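Local coordinates for protein TetR family transcriptional regulator (Clostridium perfringens, PDB 6AZH) that probably binds DNA as a dimeric TetR-family transcriptional regulator, with a putative role in controlling fatty acid metabolism genes, at residues A[30-35]-A[41-46]; A[57-62]-A[119-124]. All blocks are in the same frame, centred on the assembly; numbering follows the deposited sequence.

Interaction 1: residues A[30-35]-A[41-46]; sequences DEIASK and GTLYYN
Leu43 reaches across to Ala33 and Ile32, and the contact between the two helices is wholly apolar. Leu43 CD1 does the touching. Leu43 CD1 lies 3.9 Å from Ala33 CB and nearly as close to Ala33 CA. Leu43 CD1 also meets Ile32 CG2 at 4.3 Å. With CG anti to the backbone N (chi1 180°), Leu43 sends CD1 to helix 29-36, where Val29 also touches the side chain. All three side chains are buried. The two helices belong to the helix-turn-helix of the TetR family: helix 29-36 is the first helix of the motif, and helix 40-46 is the second, the recognition helix of this fold. No hydrogen bond joins the two segments. Polar bonds instead run within each helix. Lys35 NZ makes a salt bridge to Glu31 OE2 at 2.9 Å, approaching from above the carboxylate plane. Asn46 ND2 gives a hydrogen bond of 2.8 Å to Thr42 O, which lies in the Asn46 amide plane. Asn46 OD1 is taken by Lys8 of helix 6-26, so both ends of this amide are held. Asp30 OD1 forms a salt bridge with Lys40, the first residue of helix 40-46.

Interaction 2: residues A[57-62]-A[119-124]; sequences VISKGL and RNKITE
Segments 57-62 and 119-124, of helices 50-74 and 113-138, run side by side in nearly the same direction, with Ser59 and Lys121 as the closest CA pair at 8.0 Å. Their segment axes differ by 11° and approach to 11.1 Å. At this spacing the backbones stay apart and side chains make the contact. Leu62 is the main one on its helix. Leu62 CD2 lies 4.1 Å from Lys121 CB and 4.2 Å from Ile122 CD1, so one methyl meets two successive residues of the other helix. The Leu62 and Lys121 side chains cross obliquely. Lys121 offers the aliphatic root of its chain to Leu62. Farther out the chain bends at chi2, chi3 and chi4, and NZ comes round to Ser59. Lys121 NZ ends 4.3 Å from Ser59 OG, too far for a hydrogen bond. No hydrogen bond crosses between the segments. Leu62 and Ile122 are buried, while Lys121 and Ser59 are partly exposed. Helix 98-106 adds to the apolar side: Phe100 touches Leu62, and Val104 touches both Ile58 and Ile122. Elsewhere on 119-124, Arg119 O is gripped twice. Thr123 OG1 donates to Arg119 O at 2.9 Å, and Thr123 N reaches the same oxygen from the opposite face of its carbonyl plane. Arg119 and Thr123 also pack on Ser167 of the second subunit. Such near-parallel helix packing belongs to the all-helical TetR fold. Here helix 50-74, which follows the helix-turn-helix, lies against helix 113-138 of the C-terminal domain, the part that in this family usually binds ligand and forms the dimer.

Interaction 1 comes first along the chain and closes before interaction 2 opens. Their centres are 23 Å apart, and their nearest atoms about 7 Å apart, so they do not touch. Interaction 1 lies toward one end of the subunit, about 25 Å from the chain centre. Interaction 2 is only about 8 Å from that centre. They share no helix, but helix 40-46 is followed directly by helix 50-74. Helix 6-26 touches the segments of both, through side chains that do not meet across either contact. The recognition helix is thus joined in sequence to the helix that meets the C-terminal domain. This is consistent with the TetR-family route by which ligand binding shifts the DNA-binding part.

Interaction 1: residues A[30-35]-A[41-46]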
loop_
_atom_site.group_PDB
_atom_site.type_symbol
_atom_site.label_atom_id
_atom_site.label_comp_id
_atom_site.label_asym_id
_atom_site.label_seq_id
_atom_site.Cartn_x
_atom_site.Cartn_y
_atom_site.Cartn_z
ATOM N N ASP A 30 2.666 14.700 -23.495
ATOM C CA ASP A 30 2.619 14.196 -24.870
ATOM C C ASP A 30 1.804 12.911 -24.965
ATOM O O ASP A 30 0.951 12.758 -25.847
ATOM C CB ASP A 30 4.035 13.930 -25.396
ATOM C CG ASP A 30 4.882 15.177 -25.499
ATOM O OD1 ASP A 30 4.336 16.281 -25.728
ATOM O OD2 ASP A 30 6.112 15.033 -25.360
ATOM N N GLU A 31 2.066 11.966 -24.059
ATOM C CA GLU A 31 1.375 10.688 -24.100
ATOM C C GLU A 31 -0.085 10.834 -23.681
ATOM O O GLU A 31 -0.969 10.204 -24.274
ATOM C CB GLU A 31 2.108 9.674 -23.211
ATOM C CG GLU A 31 1.439 8.304 -23.093
ATOM C CD GLU A 31 1.508 7.461 -24.365
ATOM O OE1 GLU A 31 2.061 7.927 -25.391
ATOM O OE2 GLU A 31 1.013 6.312 -24.332
ATOM N N ILE A 32 -0.361 11.677 -22.679
ATOM C CA ILE A 32 -1.738 11.863 -22.225
ATOM C C ILE A 32 -2.590 12.489 -23.326
ATOM O O ILE A 32 -3.738 12.086 -23.544
ATOM C CB ILE A 32 -1.771 12.700 -20.929
ATOM C CG1 ILE A 32 -1.143 11.899 -19.776
ATOM C CG2 ILE A 32 -3.213 13.105 -20.587
ATOM C CD1 ILE A 32 -0.809 12.714 -18.536
ATOM N N ALA A 33 -2.045 13.473 -24.046
ATOM C CA ALA A 33 -2.795 14.084 -25.145
ATOM C C ALA A 33 -3.110 13.050 -26.215
ATOM O O ALA A 33 -4.241 12.969 -26.709
ATOM C CB ALA A 33 -2.003 15.250 -25.757
ATOM N N SER A 34 -2.107 12.253 -26.583
ATOM C CA SER A 34 -2.288 11.226 -27.599
ATOM C C SER A 34 -3.341 10.220 -27.168
ATOM O O SER A 34 -4.280 9.926 -27.916
ATOM C CB SER A 34 -0.950 10.534 -27.865
ATOM O OG SER A 34 -1.119 9.416 -28.706
ATOM N N LYS A 35 -3.220 9.712 -25.937
ATOM C CA LYS A 35 -4.158 8.698 -25.470
ATOM C C LYS A 35 -5.556 9.269 -25.299
ATOM O O LYS A 35 -6.548 8.552 -25.497
ATOM C CB LYS A 35 -3.662 8.085 -24.157
ATOM C CG LYS A 35 -2.493 7.111 -24.317
ATOM C CD LYS A 35 -2.958 5.774 -24.893
ATOM C CE LYS A 35 -1.831 4.739 -24.894
ATOM N NZ LYS A 35 -0.861 4.958 -26.004
ATOM N N GLY A 41 -2.638 21.525 -28.116
ATOM C CA GLY A 41 -2.899 22.924 -27.808
ATOM C C GLY A 41 -4.113 23.111 -26.918
ATOM O O GLY A 41 -4.131 23.984 -26.046
ATOM N N THR A 42 -5.145 22.290 -27.126
ATOM C CA THR A 42 -6.338 22.350 -26.285
ATOM C C THR A 42 -6.056 21.775 -24.900
ATOM O O THR A 42 -6.560 22.290 -23.893
ATOM C CB THR A 42 -7.481 21.617 -26.991
ATOM O OG1 THR A 42 -7.784 22.307 -28.218
ATOM C CG2 THR A 42 -8.751 21.564 -26.123
ATOM N N LEU A 43 -5.237 20.720 -24.824
ATOM C CA LEU A 43 -4.802 20.243 -23.512
ATOM C C LEU A 43 -4.128 21.366 -22.741
ATOM O O LEU A 43 -4.471 21.639 -21.587
ATOM C CB LEU A 43 -3.867 19.036 -23.640
ATOM C CG LEU A 43 -3.349 18.466 -22.296
ATOM C CD1 LEU A 43 -3.060 16.974 -22.397
ATOM C CD2 LEU A 43 -2.096 19.184 -21.760
ATOM N N TYR A 44 -3.151 22.030 -23.364
ATOM C CA TYR A 44 -2.411 23.052 -22.644
ATOM C C TYR A 44 -3.262 24.278 -22.343
ATOM O O TYR A 44 -2.944 25.024 -21.411
ATOM C CB TYR A 44 -1.163 23.444 -23.443
ATOM C CG TYR A 44 0.036 22.529 -23.246
ATOM C CD1 TYR A 44 0.590 22.323 -21.979
ATOM C CD2 TYR A 44 0.626 21.896 -24.331
ATOM C CE1 TYR A 44 1.707 21.509 -21.809
ATOM C CE2 TYR A 44 1.746 21.085 -24.179
ATOM C CZ TYR A 44 2.272 20.884 -22.919
ATOM O OH TYR A 44 3.368 20.065 -22.779
ATOM N N TYR A 45 -4.346 24.496 -23.098
ATOM C CA TYR A 45 -5.277 25.555 -22.736
ATOM C C TYR A 45 -5.940 25.263 -21.397
ATOM O O TYR A 45 -6.310 26.190 -20.668
ATOM C CB TYR A 45 -6.331 25.719 -23.828
ATOM C CG TYR A 45 -7.274 26.875 -23.588
ATOM C CD1 TYR A 45 -8.541 26.663 -23.056
ATOM C CD2 TYR A 45 -6.896 28.182 -23.888
ATOM C CE1 TYR A 45 -9.408 27.717 -22.828
ATOM C CE2 TYR A 45 -7.760 29.242 -23.663
ATOM C CZ TYR A 45 -9.011 29.002 -23.133
ATOM O OH TYR A 45 -9.875 30.047 -22.905
ATOM N N ASN A 46 -6.074 23.987 -21.049
ATOM C CA ASN A 46 -6.759 23.557 -19.835
ATOM C C ASN A 46 -5.817 23.254 -18.677
ATOM O O ASN A 46 -6.187 23.481 -17.517
ATOM C CB ASN A 46 -7.602 22.312 -20.132
ATOM C CG ASN A 46 -8.869 22.638 -20.904
ATOM O OD1 ASN A 46 -9.907 22.919 -20.309
ATOM N ND2 ASN A 46 -8.794 22.591 -22.232
#

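Interaction 2: residues A[57-62]-A[119-124]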
loop_
_atom_site.group_PDB
_atom_site.type_symbol
_atom_site.label_atom_id
_atom_site.label_comp_id
_atom_site.label_asym_id
_atom_site.label_seq_id
_atom_site.Cartn_x
_atom_site.Cartn_y
_atom_site.Cartn_z
ATOM N N VAL A 57 -6.744 15.131 -11.598
ATOM C CA VAL A 57 -7.227 13.749 -11.588
ATOM C C VAL A 57 -7.436 13.265 -10.149
ATOM O O VAL A 57 -8.469 12.662 -9.822
ATOM C CB VAL A 57 -6.263 12.821 -12.356
ATOM C CG1 VAL A 57 -6.688 11.366 -12.205
ATOM C CG2 VAL A 57 -6.185 13.203 -13.862
ATOM N N ILE A 58 -6.460 13.526 -9.268
ATOM C CA ILE A 58 -6.607 13.116 -7.864
ATOM C C ILE A 58 -7.849 13.752 -7.261
ATOM O O ILE A 58 -8.656 13.084 -6.604
ATOM C CB ILE A 58 -5.360 13.494 -7.041
ATOM C CG1 ILE A 58 -4.125 12.689 -7.469
ATOM C CG2 ILE A 58 -5.660 13.372 -5.522
ATOM C CD1 ILE A 58 -4.248 11.184 -7.306
ATOM N N SER A 59 -8.013 15.062 -7.465
ATOM C CA SER A 59 -9.122 15.767 -6.828
ATOM C C SER A 59 -10.463 15.265 -7.355
ATOM O O SER A 59 -11.357 14.919 -6.575
ATOM C CB SER A 59 -8.979 17.273 -7.047
ATOM O OG SER A 59 -9.991 17.971 -6.346
ATOM N N LYS A 60 -10.610 15.188 -8.680
ATOM C CA LYS A 60 -11.853 14.675 -9.250
ATOM C C LYS A 60 -12.104 13.228 -8.837
ATOM O O LYS A 60 -13.230 12.871 -8.457
ATOM C CB LYS A 60 -11.832 14.798 -10.770
ATOM C CG LYS A 60 -12.938 14.031 -11.463
ATOM C CD LYS A 60 -14.310 14.652 -11.160
ATOM C CE LYS A 60 -14.324 16.160 -11.481
ATOM N NZ LYS A 60 -15.577 16.848 -11.024
ATOM N N GLY A 61 -11.068 12.383 -8.891
ATOM C CA GLY A 61 -11.264 10.965 -8.640
ATOM C C GLY A 61 -11.626 10.662 -7.201
ATOM O O GLY A 61 -12.333 9.687 -6.931
ATOM N N LEU A 62 -11.166 11.484 -6.259
ATOM C CA LEU A 62 -11.508 11.217 -4.867
ATOM C C LEU A 62 -12.895 11.724 -4.494
ATOM O O LEU A 62 -13.365 11.421 -3.389
ATOM C CB LEU A 62 -10.474 11.850 -3.935
ATOM C CG LEU A 62 -9.404 11.010 -3.240
ATOM C CD1 LEU A 62 -9.412 9.505 -3.591
ATOM C CD2 LEU A 62 -8.067 11.623 -3.475
ATOM N N ARG A 119 -1.273 12.976 0.096
ATOM C CA ARG A 119 -1.493 12.347 1.400
ATOM C C ARG A 119 -2.487 13.144 2.236
ATOM O O ARG A 119 -3.278 12.564 2.988
ATOM C CB ARG A 119 -0.168 12.185 2.149
ATOM C CG ARG A 119 0.656 10.977 1.711
ATOM C CD ARG A 119 1.877 10.771 2.604
ATOM N NE ARG A 119 2.808 11.895 2.549
ATOM C CZ ARG A 119 3.866 11.972 1.744
ATOM N NH1 ARG A 119 4.149 10.985 0.903
ATOM N NH2 ARG A 119 4.641 13.046 1.775
ATOM N N ASN A 120 -2.457 14.478 2.138
ATOM C CA ASN A 120 -3.453 15.275 2.850
ATOM C C ASN A 120 -4.857 14.974 2.354
ATOM O O ASN A 120 -5.806 14.987 3.142
ATOM C CB ASN A 120 -3.165 16.771 2.715
ATOM C CG ASN A 120 -1.886 17.195 3.440
ATOM O OD1 ASN A 120 -1.195 16.378 4.069
ATOM N ND2 ASN A 120 -1.555 18.478 3.333
ATOM N N LYS A 121 -5.014 14.692 1.059
ATOM C CA LYS A 121 -6.332 14.343 0.537
ATOM C C LYS A 121 -6.789 12.982 1.045
ATOM O O LYS A 121 -7.965 12.799 1.374
ATOM C CB LYS A 121 -6.311 14.349 -0.989
ATOM C CG LYS A 121 -6.975 15.553 -1.627
ATOM C CD LYS A 121 -6.238 16.826 -1.325
ATOM C CE LYS A 121 -6.337 17.813 -2.496
ATOM N NZ LYS A 121 -7.727 18.343 -2.670
ATOM N N ILE A 122 -5.876 12.011 1.095
ATOM C CA ILE A 122 -6.212 10.696 1.638
ATOM C C ILE A 122 -6.539 10.805 3.121
ATOM O O ILE A 122 -7.459 10.140 3.622
ATOM C CB ILE A 122 -5.051 9.717 1.368
ATOM C CG1 ILE A 122 -4.869 9.521 -0.151
ATOM C CG2 ILE A 122 -5.247 8.403 2.098
ATOM C CD1 ILE A 122 -6.085 8.962 -0.865
ATOM N N THR A 123 -5.799 11.648 3.842
ATOM C CA THR A 123 -6.051 11.846 5.270
ATOM C C THR A 123 -7.454 12.377 5.509
ATOM O O THR A 123 -8.149 11.915 6.425
ATOM C CB THR A 123 -4.996 12.788 5.860
ATOM O OG1 THR A 123 -3.728 12.127 5.854
ATOM C CG2 THR A 123 -5.335 13.176 7.308
ATOM N N GLU A 124 -7.891 13.344 4.691
ATOM C CA GLU A 124 -9.277 13.803 4.746
ATOM C C GLU A 124 -10.261 12.645 4.634
ATOM O O GLU A 124 -11.248 12.579 5.380
ATOM C CB GLU A 124 -9.541 14.820 3.635
ATOM C CG GLU A 124 -8.917 16.185 3.883
ATOM C CD GLU A 124 -9.010 17.102 2.666
ATOM O OE1 GLU A 124 -9.765 16.781 1.723
ATOM O OE2 GLU A 124 -8.322 18.145 2.653
#